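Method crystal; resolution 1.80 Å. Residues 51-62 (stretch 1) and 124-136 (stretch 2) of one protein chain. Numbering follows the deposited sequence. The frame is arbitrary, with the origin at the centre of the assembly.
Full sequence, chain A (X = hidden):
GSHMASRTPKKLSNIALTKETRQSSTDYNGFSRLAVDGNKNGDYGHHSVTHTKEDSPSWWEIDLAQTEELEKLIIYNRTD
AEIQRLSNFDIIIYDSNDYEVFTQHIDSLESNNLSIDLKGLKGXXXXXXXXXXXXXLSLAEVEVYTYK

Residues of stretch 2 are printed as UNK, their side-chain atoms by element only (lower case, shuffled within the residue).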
# COMPACT_ATOMS: atom_id res chain seq x y z
N HIS A 51 2.93 -9.27 4.37
CA HIS A 51 2.36 -10.56 3.94
C HIS A 51 1.08 -10.84 4.69
O HIS A 51 1.09 -10.89 5.94
CB HIS A 51 3.36 -11.72 4.18
CG HIS A 51 3.20 -12.86 3.20
ND1 HIS A 51 1.98 -13.43 2.90
CD2 HIS A 51 4.11 -13.53 2.47
CE1 HIS A 51 2.15 -14.41 2.03
NE2 HIS A 51 3.44 -14.49 1.74
N THR A 52 -0.04 -10.89 3.98
CA THR A 52 -1.28 -11.36 4.59
C THR A 52 -1.39 -12.87 4.46
O THR A 52 -0.66 -13.52 3.70
CB THR A 52 -2.55 -10.64 3.99
OG1 THR A 52 -2.72 -11.07 2.64
CG2 THR A 52 -2.31 -9.06 3.84
N LYS A 53 -2.33 -13.45 5.22
CA LYS A 53 -2.87 -14.74 4.89
C LYS A 53 -3.63 -14.74 3.57
O LYS A 53 -3.79 -13.71 2.93
CB LYS A 53 -3.77 -15.24 5.99
CG LYS A 53 -2.94 -15.60 7.24
CD LYS A 53 -3.85 -15.75 8.45
CE LYS A 53 -3.30 -16.69 9.49
NZ LYS A 53 -2.07 -16.15 10.12
N GLU A 54 -4.21 -15.89 3.24
CA GLU A 54 -4.89 -16.02 1.95
C GLU A 54 -6.35 -15.52 2.07
O GLU A 54 -7.31 -16.30 2.11
CB GLU A 54 -4.85 -17.45 1.49
CG GLU A 54 -3.45 -17.97 1.16
CD GLU A 54 -3.49 -19.48 1.06
OE1 GLU A 54 -3.58 -20.18 2.10
OE2 GLU A 54 -3.53 -19.98 -0.06
N ASP A 55 -6.51 -14.21 2.18
CA ASP A 55 -7.79 -13.66 2.66
C ASP A 55 -8.78 -13.39 1.52
O ASP A 55 -8.40 -13.45 0.33
CB ASP A 55 -7.57 -12.33 3.44
CG ASP A 55 -6.92 -12.53 4.76
OD1 ASP A 55 -7.13 -13.59 5.43
OD2 ASP A 55 -6.17 -11.69 5.23
N SER A 56 -10.02 -13.02 1.89
CA SER A 56 -11.07 -12.86 0.89
C SER A 56 -11.89 -11.53 1.00
O SER A 56 -13.05 -11.57 1.39
CB SER A 56 -12.02 -14.10 0.95
OG SER A 56 -11.27 -15.29 0.94
N PRO A 57 -11.35 -10.36 0.64
CA PRO A 57 -10.00 -10.18 0.09
C PRO A 57 -8.89 -9.92 1.11
O PRO A 57 -9.14 -9.51 2.24
CB PRO A 57 -10.16 -8.88 -0.74
CG PRO A 57 -11.18 -8.09 0.05
CD PRO A 57 -12.11 -9.08 0.66
N SER A 58 -7.65 -10.06 0.65
CA SER A 58 -6.51 -9.43 1.31
C SER A 58 -6.44 -7.92 1.06
O SER A 58 -6.63 -7.46 -0.07
CB SER A 58 -5.18 -10.08 0.87
OG SER A 58 -5.25 -11.50 0.98
N TRP A 59 -6.13 -7.16 2.12
CA TRP A 59 -5.99 -5.73 1.96
C TRP A 59 -4.98 -5.21 3.01
O TRP A 59 -4.64 -5.89 3.96
CB TRP A 59 -7.37 -5.02 2.07
CG TRP A 59 -8.11 -5.35 3.38
CD1 TRP A 59 -9.11 -6.25 3.54
CD2 TRP A 59 -7.90 -4.75 4.67
NE1 TRP A 59 -9.52 -6.28 4.86
CE2 TRP A 59 -8.78 -5.37 5.57
CE3 TRP A 59 -7.02 -3.76 5.15
CZ2 TRP A 59 -8.81 -5.06 6.95
CZ3 TRP A 59 -7.04 -3.43 6.51
CH2 TRP A 59 -7.95 -4.07 7.40
N TRP A 60 -4.55 -3.98 2.81
CA TRP A 60 -3.64 -3.27 3.69
C TRP A 60 -4.02 -1.79 3.72
O TRP A 60 -4.50 -1.21 2.72
CB TRP A 60 -2.18 -3.48 3.21
CG TRP A 60 -1.12 -2.62 3.85
CD1 TRP A 60 -0.14 -3.05 4.67
CD2 TRP A 60 -0.83 -1.25 3.55
NE1 TRP A 60 0.72 -2.02 4.96
CE2 TRP A 60 0.33 -0.91 4.26
CE3 TRP A 60 -1.42 -0.28 2.70
CZ2 TRP A 60 0.87 0.38 4.27
CZ3 TRP A 60 -0.86 1.00 2.66
CH2 TRP A 60 0.27 1.32 3.46
N GLU A 61 -3.84 -1.15 4.87
CA GLU A 61 -4.28 0.23 5.04
C GLU A 61 -3.32 1.06 5.86
O GLU A 61 -2.67 0.54 6.80
CB GLU A 61 -5.58 0.22 5.84
CG GLU A 61 -6.42 1.45 5.69
CD GLU A 61 -7.76 1.17 6.25
OE1 GLU A 61 -7.89 1.18 7.50
OE2 GLU A 61 -8.64 0.85 5.44
N ILE A 62 -3.27 2.35 5.54
CA ILE A 62 -2.44 3.33 6.25
C ILE A 62 -3.32 4.51 6.67
O ILE A 62 -4.15 4.98 5.88
CB ILE A 62 -1.25 3.80 5.40
CG1 ILE A 62 -0.35 4.74 6.23
CG2 ILE A 62 -1.75 4.44 4.07
CD1 ILE A 62 0.91 5.16 5.55
N UNK A 124 -7.18 11.08 4.26
CA UNK A 124 -6.59 10.71 5.55
C UNK A 124 -6.13 9.25 5.64
O UNK A 124 -5.31 8.91 6.54
n UNK A 124 -6.48 10.30 10.82
c UNK A 124 -7.23 10.39 8.02
c UNK A 124 -7.81 10.62 10.40
c UNK A 124 -7.59 11.01 6.68
c UNK A 124 -7.74 11.28 9.07
N UNK A 125 -6.66 8.41 4.73
CA UNK A 125 -6.41 6.96 4.76
C UNK A 125 -6.30 6.40 3.36
O UNK A 125 -7.04 6.83 2.44
c UNK A 125 -7.55 6.19 5.46
c UNK A 125 -7.55 6.28 6.95
c UNK A 125 -8.75 5.58 9.05
n UNK A 125 -9.92 4.83 9.56
c UNK A 125 -8.60 5.32 7.53
N UNK A 126 -5.45 5.37 3.22
CA UNK A 126 -5.23 4.74 1.92
C UNK A 126 -5.27 3.22 2.16
O UNK A 126 -4.60 2.71 3.11
c UNK A 126 -3.82 4.49 -0.20
c UNK A 126 -3.68 6.67 1.07
c UNK A 126 -3.89 5.14 1.24
N UNK A 127 -6.08 2.53 1.35
CA UNK A 127 -6.29 1.09 1.40
C UNK A 127 -5.86 0.51 0.07
O UNK A 127 -6.18 1.08 -1.01
c UNK A 127 -7.75 0.82 1.53
c UNK A 127 -10.27 -2.29 4.20
n UNK A 127 -10.05 -1.87 5.45
c UNK A 127 -8.97 -0.59 3.13
n UNK A 127 -11.01 -3.33 3.98
n UNK A 127 -9.79 -1.69 3.13
c UNK A 127 -8.12 -0.63 1.86
N UNK A 128 -5.12 -0.59 0.11
CA UNK A 128 -4.83 -1.29 -1.14
C UNK A 128 -5.55 -2.65 -0.93
O UNK A 128 -5.31 -3.29 0.09
c UNK A 128 -2.58 -0.13 -1.52
c UNK A 128 -3.30 -1.48 -1.28
c UNK A 128 -3.03 -2.49 -2.44
c UNK A 128 -1.07 -0.22 -1.50
N UNK A 129 -6.42 -3.08 -1.85
CA UNK A 129 -7.25 -4.28 -1.64
C UNK A 129 -7.27 -5.08 -2.92
O UNK A 129 -7.71 -4.54 -3.99
o UNK A 129 -9.51 -4.99 -0.80
c UNK A 129 -8.71 -3.88 -1.25
N UNK A 130 -6.91 -6.37 -2.83
CA UNK A 130 -6.85 -7.25 -4.02
C UNK A 130 -8.29 -7.62 -4.44
O UNK A 130 -9.15 -7.78 -3.57
c UNK A 130 -4.57 -8.31 -3.25
c UNK A 130 -3.86 -9.68 -2.99
c UNK A 130 -6.05 -8.51 -3.65
c UNK A 130 -3.77 -7.55 -4.28
N UNK A 131 -8.58 -7.69 -5.75
CA UNK A 131 -9.91 -8.08 -6.21
C UNK A 131 -10.10 -9.60 -6.46
O UNK A 131 -11.22 -10.08 -6.53
c UNK A 131 -11.96 -5.70 -6.10
c UNK A 131 -10.77 -5.85 -7.11
n UNK A 131 -13.00 -3.76 -7.92
n UNK A 131 -13.30 -5.74 -6.73
n UNK A 131 -14.99 -4.94 -8.11
c UNK A 131 -10.36 -7.27 -7.44
c UNK A 131 -13.76 -4.81 -7.59
N UNK A 132 -8.99 -10.34 -6.55
CA UNK A 132 -9.01 -11.81 -6.50
C UNK A 132 -8.89 -12.34 -5.10
O UNK A 132 -7.82 -12.17 -4.45
c UNK A 132 -7.91 -12.43 -7.39
o UNK A 132 -7.86 -11.76 -8.65
N UNK A 133 -9.99 -12.94 -4.61
CA UNK A 133 -10.01 -13.59 -3.31
C UNK A 133 -9.00 -14.76 -3.27
O UNK A 133 -8.79 -15.47 -4.28
c UNK A 133 -11.42 -14.14 -3.00
N UNK A 134 -8.40 -14.95 -2.11
CA UNK A 134 -7.56 -16.12 -1.85
C UNK A 134 -6.10 -15.80 -2.03
O UNK A 134 -5.26 -16.69 -1.83
N UNK A 135 -5.79 -14.58 -2.44
CA UNK A 135 -4.42 -14.22 -2.79
C UNK A 135 -3.88 -13.37 -1.65
O UNK A 135 -4.57 -12.48 -1.17
c UNK A 135 -4.32 -13.46 -4.15
c UNK A 135 -2.85 -13.16 -4.50
c UNK A 135 -4.57 -15.48 -5.81
c UNK A 135 -5.14 -14.14 -5.29
N UNK A 136 -2.67 -13.68 -1.20
CA UNK A 136 -2.02 -12.90 -0.16
C UNK A 136 -1.56 -11.57 -0.74
O UNK A 136 -1.13 -11.47 -1.93
c UNK A 136 -0.80 -13.76 0.26
c UNK A 136 -1.04 -15.12 -0.33
c UNK A 136 -1.83 -14.80 -1.63
O HOH W 1 -7.06 -11.57 -1.90

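Position 124 carries four carbons in a row ending in nitrogen, an unbranched chain whose CA-to-CB bond points away from stretch 1: lysine, K124. Position 125 has the same atoms, four carbons and a terminal nitrogen, so it is again lysine; K125 spends its backbone on the neighbour, its CA lying 3.2 Å from I62 O.

At 126 one carbon carries two others, and the first of them, CB, packs 3.6 Å from I62 CG2. This is valine, V126. Its backbone closes a pair of hydrogen bonds, I62 N to V126 O at 2.8 Å and V126 N to I62 O at 3.0 Å, which puts both side chains on the same face.

Position 127 shows three carbons, a nitrogen, then a carbon bearing two more nitrogens, a planar group laid over the ring of W59 and reaching E61: arginine. The R127 guanidinium lies flat on the indole, planes at 13°, with CZ 3.7 Å from the centroid of the six-membered ring of W59, so charge meets the pi cloud face-on. R127 NH1 also makes a salt bridge to E61 OE2 at 3.1 Å, although that carboxylate oxygen is less surely placed. The acid sits at the edge of the guanidinium, leaving its face for the tryptophan.

Four carbons at 128, forked at the first with one arm two carbons long, mean isoleucine. I128 CD1 comes within 4.2 Å of W60 CE3, and the backbones bond both ways: W60 N to I128 O at 2.9 Å, I128 N to W60 O at 2.8 Å.

One carbon and one oxygen make 129 serine; S129 OG lies 3.6 Å from W59 CB, a small neighbour beside a large one. Position 130 has four carbons forked at the second, hence leucine, and L130 N donates to S58 O at 3.0 Å.

Position 131, three carbons, a nitrogen and a carbon with two nitrogens, is arginine; R131 makes no contact with stretch 1. Nor does 132, whose carbon and oxygen spell serine, S132. A lone carbon at 133 gives alanine, and A133 CB rests 4.0 Å from S56 CB.

No side-chain atom exists at 134. With phi at 98°, a CB would jam against the preceding carbonyl, so this is glycine; G134 N donates to D55 O at 2.9 Å within a type II turn.

Four carbons forked at the first, one arm longer, make 135 isoleucine. Its side chain starts away, but S58 OG donates to I135 O across a very short 2.5 Å. At 136 three carbons close onto the backbone nitrogen: proline, P136, whose CB meets H51 CE1 at 3.5 Å.

The rule is antiparallel pairing with divided faces. W60, I62, V126 and I128 put apolar groups on one face, while W59, E61, R127 and S129 share the other, where stacking and charge meet. Beyond the strands, backbone carbonyls, a water joining S58 N to I135 O, and P136 against H51 and T52 hold the loops together.

Stretch 2, residues 124-136: KKVRISLRSAGIP
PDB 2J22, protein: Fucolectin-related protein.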